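Cellulosomal scaffoldin adaptor protein B (PDB 4U3S) probably helps assemble the cellulosome as an adaptor scaffoldin, represented here by its third type II cohesin domain, a module that receives a dockerin partner. Local coordinates at residues 3-8 / 24-29; 34-39 / 142-147. All coordinates share one frame; numbering follows the deposited sequence.

Interaction 1 of 2, residues 3-8 / 24-29; sequences SYITMN and VKINKI
Y4 lays its ring over the CB of N27, which rises as a blunt bump against one face, 3.5 Å from the ring centroid and displaced toward the CE2 and CZ rim. The first torsion of Y4 (chi1 62°) holds CG between the backbone N and the carbonyl carbon, and this swings the ring across to the neighbouring strand. The N27 amide follows at a shallow tilt, 26° from the ring plane, with ND2 bonded to E2 O. On this side of the sheet K25 lies alongside the methyl of T6, then curls at its tip so that NZ reaches its own neighbour, I26 O, at 3.0 Å. T6 OG1 turns to I160 O.

The two strands form an antiparallel beta hairpin in one sheet of the cohesin jelly-roll sandwich. Y4/N27 and T6/K25 are its hydrogen-bonded pairs; between them, I5/I26 is non-hydrogen-bonded. On the inner face, the extended arm of I5 enters the notch between V24 and I26, with CD1 3.7 Å from V24 CG1, and CG1 4.0 Å from I26 CG2. Farther along, M7 CG rests against the other branch of V24, CG2, at 3.9 Å.

Where the strand from V24 turns away, S3 OG donates to K28 O at 2.8 Å, from above the carbonyl plane. At the opposite end of the pairing, N8 OD1 sits 3.7 Å from K25 CD.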
loop_
_atom_site.group_PDB
_atom_site.type_symbol
_atom_site.label_atom_id
_atom_site.label_comp_id
_atom_site.label_asym_id
_atom_site.label_seq_id
_atom_site.Cartn_x
_atom_site.Cartn_y
_atom_site.Cartn_z
ATOM N N SER A 3 -14.866 -21.585 1.826
ATOM C CA SER A 3 -14.317 -20.268 2.195
ATOM C C SER A 3 -14.341 -19.329 0.992
ATOM O O SER A 3 -14.056 -19.769 -0.137
ATOM C CB SER A 3 -12.882 -20.440 2.692
ATOM O OG SER A 3 -12.866 -21.346 3.777
ATOM N N TYR A 4 -14.641 -18.046 1.216
ATOM C CA TYR A 4 -14.753 -17.100 0.113
ATOM C C TYR A 4 -14.791 -15.670 0.578
ATOM O O TYR A 4 -14.991 -15.395 1.765
ATOM C CB TYR A 4 -16.014 -17.351 -0.736
ATOM C CG TYR A 4 -17.347 -17.201 -0.014
ATOM C CD1 TYR A 4 -17.912 -15.959 0.198
ATOM C CD2 TYR A 4 -18.073 -18.328 0.396
ATOM C CE1 TYR A 4 -19.120 -15.823 0.859
ATOM C CE2 TYR A 4 -19.285 -18.198 1.050
ATOM C CZ TYR A 4 -19.810 -16.942 1.248
ATOM O OH TYR A 4 -21.004 -16.784 1.897
ATOM N N ILE A 5 -14.578 -14.785 -0.390
ATOM C CA ILE A 5 -14.826 -13.365 -0.240
ATOM C C ILE A 5 -15.784 -12.998 -1.372
ATOM O O ILE A 5 -15.693 -13.558 -2.487
ATOM C CB ILE A 5 -13.540 -12.512 -0.263
ATOM C CG1 ILE A 5 -13.900 -11.026 -0.062
ATOM C CG2 ILE A 5 -12.765 -12.713 -1.569
ATOM C CD1 ILE A 5 -12.699 -10.169 0.213
ATOM N N THR A 6 -16.717 -12.100 -1.103
ATOM C CA THR A 6 -17.706 -11.723 -2.094
ATOM C C THR A 6 -18.122 -10.286 -1.833
ATOM O O THR A 6 -17.688 -9.672 -0.843
ATOM C CB THR A 6 -18.918 -12.681 -2.056
ATOM O OG1 THR A 6 -19.711 -12.529 -3.242
ATOM C CG2 THR A 6 -19.773 -12.450 -0.816
ATOM N N MET A 7 -18.910 -9.752 -2.750
ATOM C CA MET A 7 -19.670 -8.507 -2.510
ATOM C C MET A 7 -21.163 -8.781 -2.686
ATOM O O MET A 7 -21.578 -9.478 -3.616
ATOM C CB MET A 7 -19.256 -7.417 -3.493
ATOM C CG MET A 7 -18.051 -6.626 -3.107
ATOM S SD MET A 7 -17.713 -5.298 -4.296
ATOM C CE MET A 7 -16.931 -6.207 -5.646
ATOM N N ASN A 8 -21.953 -8.220 -1.787
ATOM C CA ASN A 8 -23.412 -8.285 -1.848
ATOM C C ASN A 8 -23.924 -6.862 -1.903
ATOM O O ASN A 8 -23.467 -6.020 -1.132
ATOM C CB ASN A 8 -23.964 -8.957 -0.586
ATOM C CG ASN A 8 -23.414 -10.355 -0.386
ATOM O OD1 ASN A 8 -22.953 -10.712 0.705
ATOM N ND2 ASN A 8 -23.419 -11.135 -1.444
ATOM N N VAL A 24 -18.620 -5.856 1.275
ATOM C CA VAL A 24 -17.607 -6.911 1.153
ATOM C C VAL A 24 -17.738 -7.839 2.352
ATOM O O VAL A 24 -17.683 -7.380 3.492
ATOM C CB VAL A 24 -16.189 -6.336 1.094
ATOM C CG1 VAL A 24 -15.193 -7.463 0.853
ATOM C CG2 VAL A 24 -16.103 -5.295 -0.011
ATOM N N LYS A 25 -17.855 -9.133 2.070
ATOM C CA LYS A 25 -18.195 -10.142 3.068
ATOM C C LYS A 25 -17.233 -11.318 2.912
ATOM O O LYS A 25 -16.872 -11.698 1.788
ATOM C CB LYS A 25 -19.628 -10.609 2.862
ATOM C CG LYS A 25 -20.124 -11.554 3.931
ATOM C CD LYS A 25 -21.142 -12.543 3.381
ATOM C CE LYS A 25 -21.593 -13.525 4.457
ATOM N NZ LYS A 25 -20.479 -14.357 5.011
ATOM N N ILE A 26 -16.758 -11.848 4.031
ATOM C CA ILE A 26 -15.962 -13.094 4.018
ATOM C C ILE A 26 -16.688 -14.238 4.712
ATOM O O ILE A 26 -17.585 -14.047 5.561
ATOM C CB ILE A 26 -14.533 -12.933 4.595
ATOM C CG1 ILE A 26 -14.577 -12.627 6.092
ATOM C CG2 ILE A 26 -13.785 -11.806 3.870
ATOM C CD1 ILE A 26 -13.226 -12.618 6.780
ATOM N N ASN A 27 -16.324 -15.444 4.317
ATOM C CA ASN A 27 -16.876 -16.644 4.923
ATOM C C ASN A 27 -15.744 -17.588 5.181
ATOM O O ASN A 27 -14.984 -17.934 4.270
ATOM C CB ASN A 27 -17.904 -17.319 4.026
ATOM C CG ASN A 27 -18.672 -18.393 4.762
ATOM O OD1 ASN A 27 -19.346 -18.099 5.735
ATOM N ND2 ASN A 27 -18.519 -19.628 4.352
ATOM N N LYS A 28 -15.634 -18.003 6.438
ATOM C CA LYS A 28 -14.675 -19.030 6.869
ATOM C C LYS A 28 -13.218 -18.781 6.469
ATOM O O LYS A 28 -12.547 -19.694 5.982
ATOM C CB LYS A 28 -15.135 -20.422 6.396
ATOM C CG LYS A 28 -16.433 -20.865 7.050
ATOM C CD LYS A 28 -16.970 -22.131 6.412
ATOM C CE LYS A 28 -18.275 -22.547 7.068
ATOM N NZ LYS A 28 -18.039 -23.201 8.384
ATOM N N ILE A 29 -12.730 -17.574 6.726
ATOM C CA ILE A 29 -11.309 -17.247 6.536
ATOM C C ILE A 29 -10.575 -17.458 7.855
ATOM O O ILE A 29 -10.738 -16.670 8.800
ATOM C CB ILE A 29 -11.114 -15.842 5.990
ATOM C CG1 ILE A 29 -11.988 -15.604 4.752
ATOM C CG2 ILE A 29 -9.642 -15.559 5.709
ATOM C CD1 ILE A 29 -11.725 -16.539 3.580
#

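Interaction 2 of 2, residues 34-39 / 142-147; sequences GYQVNI and GTTLFN
Q36 and T144 form the central hydrogen-bonded pair of two strands running almost exactly antiparallel, their axes 4.8 Å apart at 171°. Q36 N to T144 O (2.9 Å) and T144 N to Q36 O (3.0 Å) are both nearly straight, and N38 N extends the ladder to G142 O at 2.9 Å.

The side chains of Q36 and T144 stand side by side, pointing the same way. With its first torsion at 55°, T144 brings OG1 within 3.4 Å of Q36 CB. One water joins their ends, donating to Q36 OE1 at 2.7 Å and lying 2.9 Å from T144 OG1; Q36 NE2 goes to N90 OD1. F146, on the same face, turns its ring edge to the G34 carbonyl, whose O lies near the ring plane. On the reverse face the contacts are between carbons: L145 CD2 meets Y35 CB at 3.7 Å, and T143, whose OG1 bonds to I140 O and Y157 OH, offers its CG2 to V37 CG1.

A chain of another protein lies against the face that carries Q36 and F146, its backbone bonding to Q36 OE1 and an apolar side chain packing on F146. This is consistent with the 8-3-6-5 sheet of cohesins, the face that receives the dockerin.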
loop_
_atom_site.group_PDB
_atom_site.type_symbol
_atom_site.label_atom_id
_atom_site.label_comp_id
_atom_site.label_asym_id
_atom_site.label_seq_id
_atom_site.Cartn_x
_atom_site.Cartn_y
_atom_site.Cartn_z
ATOM N N GLY A 34 -7.125 -9.128 8.411
ATOM C CA GLY A 34 -7.134 -7.948 7.539
ATOM C C GLY A 34 -7.349 -8.258 6.087
ATOM O O GLY A 34 -7.090 -9.372 5.645
ATOM N N TYR A 35 -7.829 -7.266 5.348
ATOM C CA TYR A 35 -8.052 -7.416 3.924
ATOM C C TYR A 35 -7.477 -6.195 3.195
ATOM O O TYR A 35 -7.432 -5.091 3.745
ATOM C CB TYR A 35 -9.582 -7.537 3.587
ATOM C CG TYR A 35 -10.302 -6.212 3.673
ATOM C CD1 TYR A 35 -10.860 -5.792 4.868
ATOM C CD2 TYR A 35 -10.325 -5.325 2.591
ATOM C CE1 TYR A 35 -11.438 -4.545 4.975
ATOM C CE2 TYR A 35 -10.872 -4.065 2.699
ATOM C CZ TYR A 35 -11.442 -3.682 3.887
ATOM O OH TYR A 35 -11.972 -2.417 3.983
ATOM N N GLN A 36 -7.179 -6.400 1.927
ATOM C CA GLN A 36 -7.016 -5.274 0.983
ATOM C C GLN A 36 -7.701 -5.736 -0.286
ATOM O O GLN A 36 -7.421 -6.831 -0.760
ATOM C CB GLN A 36 -5.546 -4.931 0.741
ATOM C CG GLN A 36 -5.359 -3.903 -0.367
ATOM C CD GLN A 36 -3.920 -3.438 -0.555
ATOM O OE1 GLN A 36 -2.976 -4.063 -0.055
ATOM N NE2 GLN A 36 -3.744 -2.373 -1.305
ATOM N N VAL A 37 -8.598 -4.938 -0.830
ATOM C CA VAL A 37 -9.265 -5.285 -2.078
ATOM C C VAL A 37 -9.251 -4.139 -3.059
ATOM O O VAL A 37 -9.282 -2.957 -2.673
ATOM C CB VAL A 37 -10.733 -5.791 -1.892
ATOM C CG1 VAL A 37 -10.778 -7.095 -1.142
ATOM C CG2 VAL A 37 -11.637 -4.762 -1.232
ATOM N N ASN A 38 -9.209 -4.505 -4.337
ATOM C CA ASN A 38 -9.211 -3.576 -5.436
ATOM C C ASN A 38 -10.483 -3.813 -6.249
ATOM O O ASN A 38 -10.752 -4.920 -6.698
ATOM C CB ASN A 38 -7.965 -3.818 -6.278
ATOM C CG ASN A 38 -7.684 -2.691 -7.235
ATOM O OD1 ASN A 38 -7.182 -1.628 -6.821
ATOM N ND2 ASN A 38 -8.020 -2.901 -8.526
ATOM N N ILE A 39 -11.244 -2.757 -6.471
ATOM C CA ILE A 39 -12.584 -2.852 -7.066
ATOM C C ILE A 39 -12.664 -1.918 -8.265
ATOM O O ILE A 39 -12.231 -0.765 -8.180
ATOM C CB ILE A 39 -13.638 -2.457 -6.034
ATOM C CG1 ILE A 39 -13.686 -3.494 -4.898
ATOM C CG2 ILE A 39 -15.004 -2.289 -6.674
ATOM C CD1 ILE A 39 -14.487 -3.025 -3.694
ATOM N N GLY A 142 -7.616 -9.481 -7.400
ATOM C CA GLY A 142 -7.703 -8.177 -6.709
ATOM C C GLY A 142 -7.992 -8.230 -5.231
ATOM O O GLY A 142 -8.411 -7.243 -4.657
ATOM N N THR A 143 -7.788 -9.407 -4.616
ATOM C CA THR A 143 -8.010 -9.582 -3.195
ATOM C C THR A 143 -6.774 -10.135 -2.509
ATOM O O THR A 143 -6.101 -11.054 -3.030
ATOM C CB THR A 143 -9.220 -10.508 -2.863
ATOM O OG1 THR A 143 -8.920 -11.880 -3.154
ATOM C CG2 THR A 143 -10.456 -10.078 -3.619
ATOM N N THR A 144 -6.486 -9.591 -1.325
ATOM C CA THR A 144 -5.488 -10.171 -0.446
ATOM C C THR A 144 -6.039 -10.220 0.962
ATOM O O THR A 144 -6.522 -9.206 1.482
ATOM C CB THR A 144 -4.160 -9.370 -0.451
ATOM O OG1 THR A 144 -4.417 -8.003 -0.119
ATOM C CG2 THR A 144 -3.486 -9.426 -1.798
ATOM N N LEU A 145 -6.057 -11.409 1.540
ATOM C CA LEU A 145 -6.532 -11.618 2.904
ATOM C C LEU A 145 -5.376 -12.094 3.758
ATOM O O LEU A 145 -4.452 -12.747 3.253
ATOM C CB LEU A 145 -7.667 -12.646 2.932
ATOM C CG LEU A 145 -8.788 -12.357 1.937
ATOM C CD1 LEU A 145 -9.790 -13.505 1.960
ATOM C CD2 LEU A 145 -9.456 -11.012 2.224
ATOM N N PHE A 146 -5.431 -11.777 5.060
ATOM C CA PHE A 146 -4.316 -12.016 5.972
ATOM C C PHE A 146 -4.795 -12.670 7.260
ATOM O O PHE A 146 -5.934 -12.488 7.654
ATOM C CB PHE A 146 -3.626 -10.684 6.301
ATOM C CG PHE A 146 -2.990 -10.039 5.090
ATOM C CD1 PHE A 146 -3.751 -9.276 4.231
ATOM C CD2 PHE A 146 -1.668 -10.234 4.795
ATOM C CE1 PHE A 146 -3.185 -8.720 3.090
ATOM C CE2 PHE A 146 -1.093 -9.653 3.660
ATOM C CZ PHE A 146 -1.854 -8.906 2.815
ATOM N N ASN A 147 -3.908 -13.431 7.899
ATOM C CA ASN A 147 -4.249 -14.089 9.143
ATOM C C ASN A 147 -3.544 -13.411 10.308
ATOM O O ASN A 147 -2.729 -12.479 10.120
ATOM C CB ASN A 147 -3.939 -15.570 9.087
ATOM C CG ASN A 147 -2.462 -15.863 8.943
ATOM O OD1 ASN A 147 -1.609 -15.105 9.399
ATOM N ND2 ASN A 147 -2.150 -17.015 8.338
HETATM O O HOH W 1 -1.955 -6.575 0.081
#

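In the fold
Interactions 1 and 2 belong to the two facing sheets of one sandwich, their centres about 11 Å apart, and they meet through their inward side chains. I5 is the main link: its CD1 lies 3.9 Å from V37 CG1, and equally far from L145 CD2, so a single side chain touches both strands of interaction 2. I29 CD1 reaches L145 CD1 at 3.9 Å, while M7 SD packs on I39 CD1 at 4.0 Å. Strands 19-27 and 32-40 are consecutive, carrying the chain from one sheet to the other. The second protein chain meets residues 34-39 and 142-147 but does not touch 3-8 or 24-29, which pack behind the sheet that probably serves in recognition.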